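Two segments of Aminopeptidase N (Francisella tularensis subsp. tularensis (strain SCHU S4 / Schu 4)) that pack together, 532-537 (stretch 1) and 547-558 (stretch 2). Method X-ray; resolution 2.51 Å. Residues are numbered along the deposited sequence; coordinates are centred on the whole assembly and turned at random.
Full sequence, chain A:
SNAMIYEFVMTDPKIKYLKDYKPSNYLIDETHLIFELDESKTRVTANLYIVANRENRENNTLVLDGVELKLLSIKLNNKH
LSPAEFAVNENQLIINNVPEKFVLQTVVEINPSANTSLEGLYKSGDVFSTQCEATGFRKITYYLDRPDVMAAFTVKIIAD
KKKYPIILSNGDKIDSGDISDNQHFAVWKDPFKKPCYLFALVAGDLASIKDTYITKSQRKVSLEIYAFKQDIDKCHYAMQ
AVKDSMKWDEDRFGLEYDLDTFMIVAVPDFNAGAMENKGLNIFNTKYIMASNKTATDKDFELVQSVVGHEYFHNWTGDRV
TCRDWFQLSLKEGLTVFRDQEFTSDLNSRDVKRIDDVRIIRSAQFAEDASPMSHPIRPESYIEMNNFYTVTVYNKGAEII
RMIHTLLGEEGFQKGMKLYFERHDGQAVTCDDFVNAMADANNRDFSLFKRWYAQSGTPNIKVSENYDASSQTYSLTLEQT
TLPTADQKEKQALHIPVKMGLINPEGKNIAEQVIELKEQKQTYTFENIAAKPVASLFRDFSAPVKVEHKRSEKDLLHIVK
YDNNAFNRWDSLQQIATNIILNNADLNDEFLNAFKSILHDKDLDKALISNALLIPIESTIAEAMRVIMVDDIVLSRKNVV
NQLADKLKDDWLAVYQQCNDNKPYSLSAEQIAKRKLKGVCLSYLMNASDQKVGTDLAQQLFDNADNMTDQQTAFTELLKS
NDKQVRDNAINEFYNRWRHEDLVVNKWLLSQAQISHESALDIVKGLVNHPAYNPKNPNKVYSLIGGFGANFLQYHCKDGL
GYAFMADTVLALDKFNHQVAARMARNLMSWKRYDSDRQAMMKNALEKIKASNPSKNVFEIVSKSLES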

# COMPACT_ATOMS: atom_id res chain seq x y z
N PRO A 532 10.20 -18.73 -33.39
CA PRO A 532 9.88 -18.83 -31.98
C PRO A 532 8.68 -17.97 -31.59
O PRO A 532 8.24 -17.12 -32.37
CB PRO A 532 11.14 -18.28 -31.32
CG PRO A 532 11.62 -17.23 -32.28
CD PRO A 532 11.06 -17.56 -33.64
N VAL A 533 8.17 -18.22 -30.39
CA VAL A 533 7.20 -17.33 -29.75
C VAL A 533 7.95 -16.55 -28.66
O VAL A 533 8.79 -17.11 -27.95
CB VAL A 533 5.97 -18.10 -29.18
CG1 VAL A 533 6.39 -19.31 -28.35
CG2 VAL A 533 5.07 -17.17 -28.38
N ALA A 534 7.66 -15.26 -28.56
CA ALA A 534 8.42 -14.37 -27.69
C ALA A 534 7.79 -14.25 -26.30
O ALA A 534 6.57 -14.12 -26.16
CB ALA A 534 8.54 -12.99 -28.33
N SER A 535 8.64 -14.33 -25.27
CA SER A 535 8.25 -14.05 -23.89
C SER A 535 8.68 -12.62 -23.59
O SER A 535 9.88 -12.35 -23.50
CB SER A 535 8.94 -15.04 -22.94
OG SER A 535 8.63 -14.74 -21.60
N LEU A 536 7.71 -11.72 -23.44
CA LEU A 536 7.99 -10.28 -23.39
C LEU A 536 7.47 -9.60 -22.13
O LEU A 536 6.43 -9.97 -21.59
CB LEU A 536 7.38 -9.61 -24.62
CG LEU A 536 8.16 -9.80 -25.92
CD1 LEU A 536 7.32 -9.39 -27.12
CD2 LEU A 536 9.47 -9.03 -25.89
N PHE A 537 8.22 -8.59 -21.68
CA PHE A 537 7.92 -7.86 -20.45
C PHE A 537 7.73 -8.81 -19.26
O PHE A 537 6.69 -8.82 -18.60
CB PHE A 537 6.70 -6.94 -20.64
CG PHE A 537 6.91 -5.90 -21.71
CD1 PHE A 537 7.60 -4.73 -21.43
CD2 PHE A 537 6.42 -6.10 -23.00
CE1 PHE A 537 7.80 -3.77 -22.42
CE2 PHE A 537 6.61 -5.15 -23.99
CZ PHE A 537 7.30 -3.98 -23.70
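Stretch 2, residues 547-558: EHKRSEKDLLHI

Stretch 2 begins as an extended segment and turns into a helix at Glu 552, which runs to Ile 558 and continues later in the chain. Ser 551 is the N-cap, and Ser 551 OG accepts a weak capping bond from Asp 554 N at 3.4 Å. The helix lies over the strand of stretch 1 that includes Val 533 and Ala 534. The two axes approach to 8.7 Å, and their N-to-C directions differ by 51° (signed crossing angle -51°). The contact is small, burying 330 Å² in all.

Val 533 is the centre of it, with 98 Å² covered. Its CA-to-CB bond points toward stretch 2, and chi1 is p. Val 533 CG1 reaches His 557 CD2 at 3.4 Å. Val 533 CG2 meets the first turn of the helix, 3.6 Å from Asp 554 O and 4.0 Å from Asp 554 CB. Val 533 CG2 also makes an apolar contact with Ile 558 CD1 at 3.7 Å. The backbones are close here, with Val 533 CA and Asp 554 CA 6.2 Å apart.

Ile 558 is covered over 39 Å². Its side chain is m at chi1 and t at chi2, which carries CD1 to the strand. Ile 558 CD1 also touches the strand backbone, 3.4 Å from Ala 534 O.

That carbonyl also accepts the single hydrogen bond between the stretches. Arg 550 NH1 donates to Ala 534 O at 2.8 Å, with an N-H...acceptor angle of 159°. The oxygen lies near the guanidinium plane, at its edge, as suits an in-plane N-H donor.

Leu 536, covered over 36 Å², packs against the segment before the helix. Leu 536 CD1 lies 3.6 Å from His 548 CE1, at the edge of the imidazole ring. The backbones are wider apart here, at 9.6 Å between Leu 536 CA and His 548 CA.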

# COMPACT_ATOMS: atom_id res chain seq x y z
N GLU A 547 0.17 -4.00 -26.78
CA GLU A 547 -0.57 -4.52 -27.93
C GLU A 547 0.29 -5.56 -28.64
O GLU A 547 1.23 -5.21 -29.37
CB GLU A 547 -0.95 -3.39 -28.89
CG GLU A 547 -1.71 -3.85 -30.13
CD GLU A 547 -2.21 -2.71 -30.99
OE1 GLU A 547 -2.93 -1.83 -30.47
OE2 GLU A 547 -1.89 -2.69 -32.20
N HIS A 548 -0.02 -6.83 -28.41
CA HIS A 548 0.67 -7.93 -29.06
C HIS A 548 -0.37 -8.96 -29.47
O HIS A 548 -0.70 -9.87 -28.71
CB HIS A 548 1.71 -8.56 -28.12
CG HIS A 548 2.68 -9.48 -28.80
ND1 HIS A 548 4.02 -9.49 -28.50
CD2 HIS A 548 2.50 -10.41 -29.77
CE1 HIS A 548 4.63 -10.39 -29.26
NE2 HIS A 548 3.73 -10.96 -30.03
N LYS A 549 -0.88 -8.81 -30.69
CA LYS A 549 -1.86 -9.73 -31.24
C LYS A 549 -1.18 -11.06 -31.58
O LYS A 549 -0.21 -11.08 -32.34
CB LYS A 549 -2.51 -9.13 -32.49
CG LYS A 549 -3.56 -10.01 -33.16
CD LYS A 549 -4.71 -10.36 -32.23
CE LYS A 549 -5.82 -11.09 -32.97
NZ LYS A 549 -6.93 -11.48 -32.07
N ARG A 550 -1.68 -12.15 -31.01
CA ARG A 550 -1.17 -13.49 -31.31
C ARG A 550 -2.16 -14.59 -30.93
O ARG A 550 -3.07 -14.37 -30.13
CB ARG A 550 0.18 -13.72 -30.64
CG ARG A 550 0.23 -13.37 -29.17
CD ARG A 550 1.62 -13.63 -28.62
NE ARG A 550 1.80 -13.07 -27.28
CZ ARG A 550 2.94 -13.10 -26.60
NH1 ARG A 550 4.03 -13.67 -27.12
NH2 ARG A 550 3.00 -12.57 -25.38
N SER A 551 -1.95 -15.77 -31.50
CA SER A 551 -2.88 -16.90 -31.40
C SER A 551 -2.92 -17.55 -30.02
O SER A 551 -2.03 -17.34 -29.20
CB SER A 551 -2.51 -17.97 -32.43
OG SER A 551 -1.20 -18.45 -32.17
N GLU A 552 -3.96 -18.35 -29.79
CA GLU A 552 -4.11 -19.09 -28.53
C GLU A 552 -3.01 -20.12 -28.34
O GLU A 552 -2.58 -20.35 -27.20
CB GLU A 552 -5.49 -19.77 -28.45
CG GLU A 552 -5.67 -20.68 -27.24
CD GLU A 552 -7.11 -21.14 -27.02
OE1 GLU A 552 -8.04 -20.30 -27.15
OE2 GLU A 552 -7.32 -22.33 -26.71
N LYS A 553 -2.54 -20.74 -29.42
CA LYS A 553 -1.47 -21.74 -29.34
C LYS A 553 -0.13 -21.11 -28.96
O LYS A 553 0.67 -21.73 -28.25
CB LYS A 553 -1.33 -22.52 -30.64
CG LYS A 553 -0.58 -23.84 -30.47
CD LYS A 553 -0.09 -24.41 -31.79
CE LYS A 553 0.73 -25.67 -31.57
NZ LYS A 553 1.43 -26.13 -32.80
N ASP A 554 0.12 -19.89 -29.43
CA ASP A 554 1.31 -19.12 -29.04
C ASP A 554 1.30 -18.81 -27.54
O ASP A 554 2.32 -18.93 -26.88
CB ASP A 554 1.42 -17.82 -29.83
CG ASP A 554 2.00 -18.02 -31.22
OD1 ASP A 554 1.93 -19.16 -31.74
OD2 ASP A 554 2.53 -17.05 -31.79
N LEU A 555 0.14 -18.40 -27.03
CA LEU A 555 -0.03 -18.17 -25.59
C LEU A 555 0.04 -19.48 -24.81
O LEU A 555 0.59 -19.53 -23.71
CB LEU A 555 -1.35 -17.44 -25.31
CG LEU A 555 -1.51 -16.02 -25.86
CD1 LEU A 555 -2.94 -15.54 -25.73
CD2 LEU A 555 -0.56 -15.06 -25.17
N LEU A 556 -0.51 -20.54 -25.39
CA LEU A 556 -0.50 -21.87 -24.77
C LEU A 556 0.92 -22.44 -24.69
O LEU A 556 1.25 -23.19 -23.77
CB LEU A 556 -1.42 -22.84 -25.53
CG LEU A 556 -2.46 -23.62 -24.73
CD1 LEU A 556 -3.34 -22.70 -23.91
CD2 LEU A 556 -3.30 -24.46 -25.69
N HIS A 557 1.76 -22.07 -25.67
CA HIS A 557 3.18 -22.44 -25.66
C HIS A 557 3.95 -21.70 -24.56
O HIS A 557 4.81 -22.27 -23.89
CB HIS A 557 3.81 -22.16 -27.03
CG HIS A 557 5.13 -22.84 -27.25
ND1 HIS A 557 5.23 -24.12 -27.76
CD2 HIS A 557 6.40 -22.42 -27.04
CE1 HIS A 557 6.50 -24.46 -27.85
NE2 HIS A 557 7.23 -23.44 -27.42
N ILE A 558 3.62 -20.42 -24.36
CA ILE A 558 4.22 -19.62 -23.28
C ILE A 558 3.79 -20.17 -21.92
O ILE A 558 4.59 -20.25 -21.00
CB ILE A 558 3.85 -18.12 -23.41
CG1 ILE A 558 4.53 -17.52 -24.65
CG2 ILE A 558 4.28 -17.34 -22.17
CD1 ILE A 558 4.03 -16.14 -25.02